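Local coordinates for protein titin (Homo sapiens, PDB 6H4L) that probably helps build the sarcomeric M-band as one immunoglobulin-like domain of a giant muscle protein that also carries a serine/threonine kinase activity, at residues V20-V32 and S61-T73. Residues are numbered along the deposited sequence; the frame is centred on the assembly and turned at random.
Sequences VPCGQNTRFILNV and SGVLTLEILDCHT
Residues 26-32 of strand 26-35 pair antiparallel with strand 63-68, Thr26 facing Ile68, Phe28 facing Leu66 and Leu30 facing Leu64, at the centre of one sheet of an immunoglobulin I-set beta sandwich; they correspond to strands B and E of that fold. Each of these three pairs is joined by two backbone hydrogen bonds, and Val32 N to Gly62 O (2.8 Å) continues the ladder to one end. Past the other end the pairing is carried by loops: the type II turn Pro21-Gln24 gives Gly23 N to Cys71 O at 2.7 Å and accepts Cys71 N at Gln24 O. Here the side-chain amide of Asn25 takes the place of a backbone carbonyl, its OD1 receiving Asp70 N at 2.9 Å in the carbonyl plane, while Leu69 CD2 packs against Asn25 CG. The loop that follows strand 63-68 also carries Asp70 and His72, which bind a zinc ion.

Apolar contacts fill the face turned to the second sheet. Ile68 CD1 meets the edge of the Phe28 ring at CE2 (4.0 Å), and the ring also contacts Tyr79 and His18. Leu64 sends CD1 between Leu30 CG and Val32 CG1, and Thr26 CG2 rests against Cys71 SG; Thr26 OG1 is hydrogen-bonded to His18 NE2.

On the outer face, Arg27 and Glu67 run side by side as a salt bridge. Glu67 CG lies opposite the backbone N (chi1 176°) and its chain stays extended, which carries the carboxylate to the arginine; Glu67 OE1 is hydrogen-bonded to His56 ND1. The planes of guanidinium and carboxylate differ by 25°, and both donors approach from one face of the carboxylate: Arg27 NE lies 3.2 Å and Arg27 NH2 3.0 Å from the single oxygen Glu67 OE2.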
loop_
_atom_site.group_PDB
_atom_site.type_symbol
_atom_site.label_atom_id
_atom_site.label_comp_id
_atom_site.label_asym_id
_atom_site.label_seq_id
_atom_site.Cartn_x
_atom_site.Cartn_y
_atom_site.Cartn_z
ATOM N N VAL A 20 -14.074 -6.676 3.652
ATOM C CA VAL A 20 -13.617 -7.440 4.798
ATOM C C VAL A 20 -14.676 -7.328 5.879
ATOM O O VAL A 20 -15.211 -6.244 6.118
ATOM C CB VAL A 20 -12.256 -6.938 5.322
ATOM C CG1 VAL A 20 -12.376 -5.529 5.868
ATOM C CG2 VAL A 20 -11.703 -7.887 6.382
ATOM N N PRO A 21 -15.028 -8.463 6.498
ATOM C CA PRO A 21 -15.977 -8.421 7.613
ATOM C C PRO A 21 -15.421 -7.605 8.774
ATOM O O PRO A 21 -14.227 -7.681 9.071
ATOM C CB PRO A 21 -16.105 -9.892 8.019
ATOM C CG PRO A 21 -15.750 -10.657 6.790
ATOM C CD PRO A 21 -14.686 -9.841 6.106
ATOM N N CYS A 22 -16.284 -6.823 9.412
ATOM C CA CYS A 22 -15.915 -6.072 10.604
ATOM C C CYS A 22 -15.151 -6.958 11.582
ATOM O O CYS A 22 -15.561 -8.084 11.863
ATOM C CB CYS A 22 -17.169 -5.493 11.264
ATOM S SG CYS A 22 -17.079 -5.284 13.064
ATOM N N GLY A 23 -14.027 -6.449 12.079
ATOM C CA GLY A 23 -13.240 -7.147 13.076
ATOM C C GLY A 23 -12.123 -8.031 12.555
ATOM O O GLY A 23 -11.230 -8.417 13.310
ATOM N N GLN A 24 -12.163 -8.360 11.270
ATOM C CA GLN A 24 -11.105 -9.176 10.698
ATOM C C GLN A 24 -9.919 -8.301 10.317
ATOM O O GLN A 24 -10.030 -7.074 10.274
ATOM C CB GLN A 24 -11.604 -9.963 9.483
ATOM C CG GLN A 24 -12.578 -11.081 9.833
ATOM C CD GLN A 24 -12.706 -12.123 8.735
ATOM O OE1 GLN A 24 -11.916 -12.150 7.787
ATOM N NE2 GLN A 24 -13.703 -12.991 8.861
ATOM N N ASN A 25 -8.785 -8.940 10.056
ATOM C CA ASN A 25 -7.608 -8.243 9.547
ATOM C C ASN A 25 -7.609 -8.333 8.043
ATOM O O ASN A 25 -8.189 -9.244 7.465
ATOM C CB ASN A 25 -6.330 -8.896 10.068
ATOM C CG ASN A 25 -6.368 -9.138 11.562
ATOM O OD1 ASN A 25 -6.800 -8.281 12.329
ATOM N ND2 ASN A 25 -5.918 -10.318 11.982
ATOM N N THR A 26 -6.949 -7.393 7.391
ATOM C CA THR A 26 -6.858 -7.489 5.948
ATOM C C THR A 26 -5.527 -6.966 5.433
ATOM O O THR A 26 -4.796 -6.282 6.144
ATOM C CB THR A 26 -8.032 -6.759 5.273
ATOM O OG1 THR A 26 -8.189 -7.240 3.932
ATOM C CG2 THR A 26 -7.819 -5.256 5.286
ATOM N N ARG A 27 -5.214 -7.303 4.193
ATOM C CA ARG A 27 -3.986 -6.821 3.572
ATOM C C ARG A 27 -4.263 -6.291 2.187
ATOM O O ARG A 27 -5.143 -6.804 1.489
ATOM C CB ARG A 27 -2.981 -7.964 3.444
ATOM C CG ARG A 27 -2.335 -8.362 4.734
ATOM C CD ARG A 27 -1.418 -9.567 4.576
ATOM N NE ARG A 27 -0.806 -9.889 5.861
ATOM C CZ ARG A 27 -0.257 -11.060 6.163
ATOM N NH1 ARG A 27 -0.253 -12.041 5.267
ATOM N NH2 ARG A 27 0.274 -11.253 7.366
ATOM N N PHE A 28 -3.490 -5.276 1.802
ATOM C CA PHE A 28 -3.336 -4.867 0.409
ATOM C C PHE A 28 -1.921 -5.233 -0.001
ATOM O O PHE A 28 -0.983 -5.064 0.768
ATOM C CB PHE A 28 -3.532 -3.362 0.250
ATOM C CG PHE A 28 -4.976 -2.909 0.372
ATOM C CD1 PHE A 28 -5.833 -3.004 -0.712
ATOM C CD2 PHE A 28 -5.452 -2.363 1.550
ATOM C CE1 PHE A 28 -7.150 -2.579 -0.620
ATOM C CE2 PHE A 28 -6.779 -1.942 1.655
ATOM C CZ PHE A 28 -7.623 -2.050 0.568
ATOM N N ILE A 29 -1.761 -5.720 -1.219
ATOM C CA ILE A 29 -0.437 -6.142 -1.681
ATOM C C ILE A 29 -0.232 -5.619 -3.092
ATOM O O ILE A 29 -1.138 -5.681 -3.912
ATOM C CB ILE A 29 -0.302 -7.677 -1.668
ATOM C CG1 ILE A 29 -0.474 -8.219 -0.246
ATOM C CG2 ILE A 29 1.065 -8.097 -2.203
ATOM C CD1 ILE A 29 -0.682 -9.729 -0.176
ATOM N N LEU A 30 0.955 -5.086 -3.364
ATOM C CA LEU A 30 1.297 -4.716 -4.737
ATOM C C LEU A 30 2.749 -5.066 -4.985
ATOM O O LEU A 30 3.484 -5.409 -4.070
ATOM C CB LEU A 30 1.026 -3.241 -5.026
ATOM C CG LEU A 30 1.828 -2.159 -4.317
ATOM C CD1 LEU A 30 1.828 -0.871 -5.116
ATOM C CD2 LEU A 30 1.196 -1.886 -2.939
ATOM N N ASN A 31 3.158 -5.044 -6.250
ATOM C CA ASN A 31 4.544 -5.311 -6.561
ATOM C C ASN A 31 5.113 -4.176 -7.389
ATOM O O ASN A 31 4.493 -3.763 -8.370
ATOM C CB ASN A 31 4.666 -6.594 -7.374
ATOM C CG ASN A 31 6.098 -7.018 -7.559
ATOM O OD1 ASN A 31 6.721 -7.572 -6.659
ATOM N ND2 ASN A 31 6.633 -6.750 -8.738
ATOM N N VAL A 32 6.262 -3.662 -6.962
ATOM C CA VAL A 32 6.921 -2.557 -7.670
ATOM C C VAL A 32 8.313 -3.004 -8.102
ATOM O O VAL A 32 9.004 -3.730 -7.377
ATOM C CB VAL A 32 6.996 -1.283 -6.780
ATOM C CG1 VAL A 32 7.870 -1.530 -5.552
ATOM C CG2 VAL A 32 7.474 -0.060 -7.586
ATOM N N SER A 61 11.841 -6.786 -1.232
ATOM C CA SER A 61 12.337 -6.834 -2.607
ATOM C C SER A 61 11.323 -6.340 -3.645
ATOM O O SER A 61 11.314 -6.806 -4.790
ATOM C CB SER A 61 12.799 -8.252 -2.963
ATOM O OG SER A 61 13.735 -8.736 -2.016
ATOM N N GLY A 62 10.484 -5.386 -3.258
ATOM C CA GLY A 62 9.504 -4.836 -4.180
ATOM C C GLY A 62 8.082 -5.343 -3.965
ATOM O O GLY A 62 7.137 -4.791 -4.519
ATOM N N VAL A 63 7.934 -6.394 -3.171
ATOM C CA VAL A 63 6.585 -6.809 -2.779
ATOM C C VAL A 63 6.179 -5.937 -1.593
ATOM O O VAL A 63 6.823 -5.998 -0.546
ATOM C CB VAL A 63 6.532 -8.283 -2.374
ATOM C CG1 VAL A 63 5.110 -8.660 -1.948
ATOM C CG2 VAL A 63 6.989 -9.182 -3.524
ATOM N N LEU A 64 5.135 -5.123 -1.771
ATOM C CA LEU A 64 4.712 -4.146 -0.768
ATOM C C LEU A 64 3.430 -4.658 -0.146
ATOM O O LEU A 64 2.509 -5.005 -0.876
ATOM C CB LEU A 64 4.423 -2.801 -1.428
ATOM C CG LEU A 64 5.526 -2.302 -2.360
ATOM C CD1 LEU A 64 5.121 -0.919 -2.849
ATOM C CD2 LEU A 64 6.851 -2.269 -1.625
ATOM N N THR A 65 3.360 -4.701 1.185
ATOM C CA THR A 65 2.147 -5.178 1.862
ATOM C C THR A 65 1.748 -4.159 2.912
ATOM O O THR A 65 2.602 -3.681 3.669
ATOM C CB THR A 65 2.369 -6.552 2.545
ATOM O OG1 THR A 65 2.869 -7.497 1.578
ATOM C CG2 THR A 65 1.069 -7.094 3.157
ATOM N N LEU A 66 0.461 -3.812 2.926
ATOM C CA LEU A 66 -0.123 -3.014 4.004
ATOM C C LEU A 66 -1.061 -3.932 4.749
ATOM O O LEU A 66 -1.900 -4.582 4.142
ATOM C CB LEU A 66 -0.917 -1.828 3.453
ATOM C CG LEU A 66 -1.737 -1.049 4.507
ATOM C CD1 LEU A 66 -0.794 -0.373 5.484
ATOM C CD2 LEU A 66 -2.653 -0.009 3.843
ATOM N N GLU A 67 -0.925 -3.971 6.061
ATOM C CA GLU A 67 -1.797 -4.810 6.851
ATOM C C GLU A 67 -2.573 -3.915 7.811
ATOM O O GLU A 67 -1.982 -3.074 8.483
ATOM C CB GLU A 67 -0.965 -5.833 7.603
ATOM C CG GLU A 67 -1.763 -6.710 8.544
ATOM C CD GLU A 67 -0.868 -7.714 9.230
ATOM O OE1 GLU A 67 -0.064 -7.300 10.093
ATOM O OE2 GLU A 67 -0.939 -8.906 8.874
ATOM N N ILE A 68 -3.890 -4.068 7.816
ATOM C CA ILE A 68 -4.755 -3.317 8.731
ATOM C C ILE A 68 -5.439 -4.331 9.627
ATOM O O ILE A 68 -6.093 -5.254 9.134
ATOM C CB ILE A 68 -5.819 -2.511 7.960
ATOM C CG1 ILE A 68 -5.160 -1.610 6.909
ATOM C CG2 ILE A 68 -6.686 -1.688 8.932
ATOM C CD1 ILE A 68 -5.842 -1.658 5.559
ATOM N N LEU A 69 -5.277 -4.178 10.940
ATOM C CA LEU A 69 -5.794 -5.147 11.889
ATOM C C LEU A 69 -7.126 -4.676 12.454
ATOM O O LEU A 69 -7.357 -3.475 12.566
ATOM C CB LEU A 69 -4.814 -5.327 13.045
ATOM C CG LEU A 69 -3.409 -5.825 12.720
ATOM C CD1 LEU A 69 -2.682 -6.127 14.024
ATOM C CD2 LEU A 69 -3.483 -7.060 11.848
ATOM N N ASP A 70 -7.988 -5.629 12.805
ATOM C CA ASP A 70 -9.231 -5.355 13.518
ATOM C C ASP A 70 -10.089 -4.277 12.853
ATOM O O ASP A 70 -10.453 -3.285 13.478
ATOM C CB ASP A 70 -8.917 -4.961 14.948
ATOM C CG ASP A 70 -10.169 -4.758 15.772
ATOM O OD1 ASP A 70 -11.146 -5.460 15.467
ATOM O OD2 ASP A 70 -10.138 -3.874 16.640
ATOM N N CYS A 71 -10.434 -4.520 11.596
ATOM C CA CYS A 71 -11.102 -3.540 10.745
ATOM C C CYS A 71 -12.490 -3.118 11.189
ATOM O O CYS A 71 -13.360 -3.954 11.410
ATOM C CB CYS A 71 -11.192 -4.077 9.320
ATOM S SG CYS A 71 -9.604 -4.096 8.461
ATOM N N HIS A 72 -12.694 -1.807 11.287
ATOM C CA HIS A 72 -14.008 -1.252 11.594
ATOM C C HIS A 72 -14.468 -0.361 10.448
ATOM O O HIS A 72 -13.747 -0.197 9.453
ATOM C CB HIS A 72 -13.965 -0.448 12.895
ATOM C CG HIS A 72 -13.527 -1.242 14.087
ATOM N ND1 HIS A 72 -12.787 -0.694 15.112
ATOM C CD2 HIS A 72 -13.729 -2.539 14.421
ATOM C CE1 HIS A 72 -12.548 -1.617 16.024
ATOM N NE2 HIS A 72 -13.113 -2.745 15.631
ATOM N N THR A 73 -15.661 0.212 10.582
ATOM C CA THR A 73 -16.218 1.048 9.525
ATOM C C THR A 73 -15.292 2.210 9.176
ATOM O O THR A 73 -15.150 2.573 8.003
ATOM C CB THR A 73 -17.606 1.581 9.901
ATOM O OG1 THR A 73 -18.480 0.478 10.169
ATOM C CG2 THR A 73 -18.180 2.416 8.768
#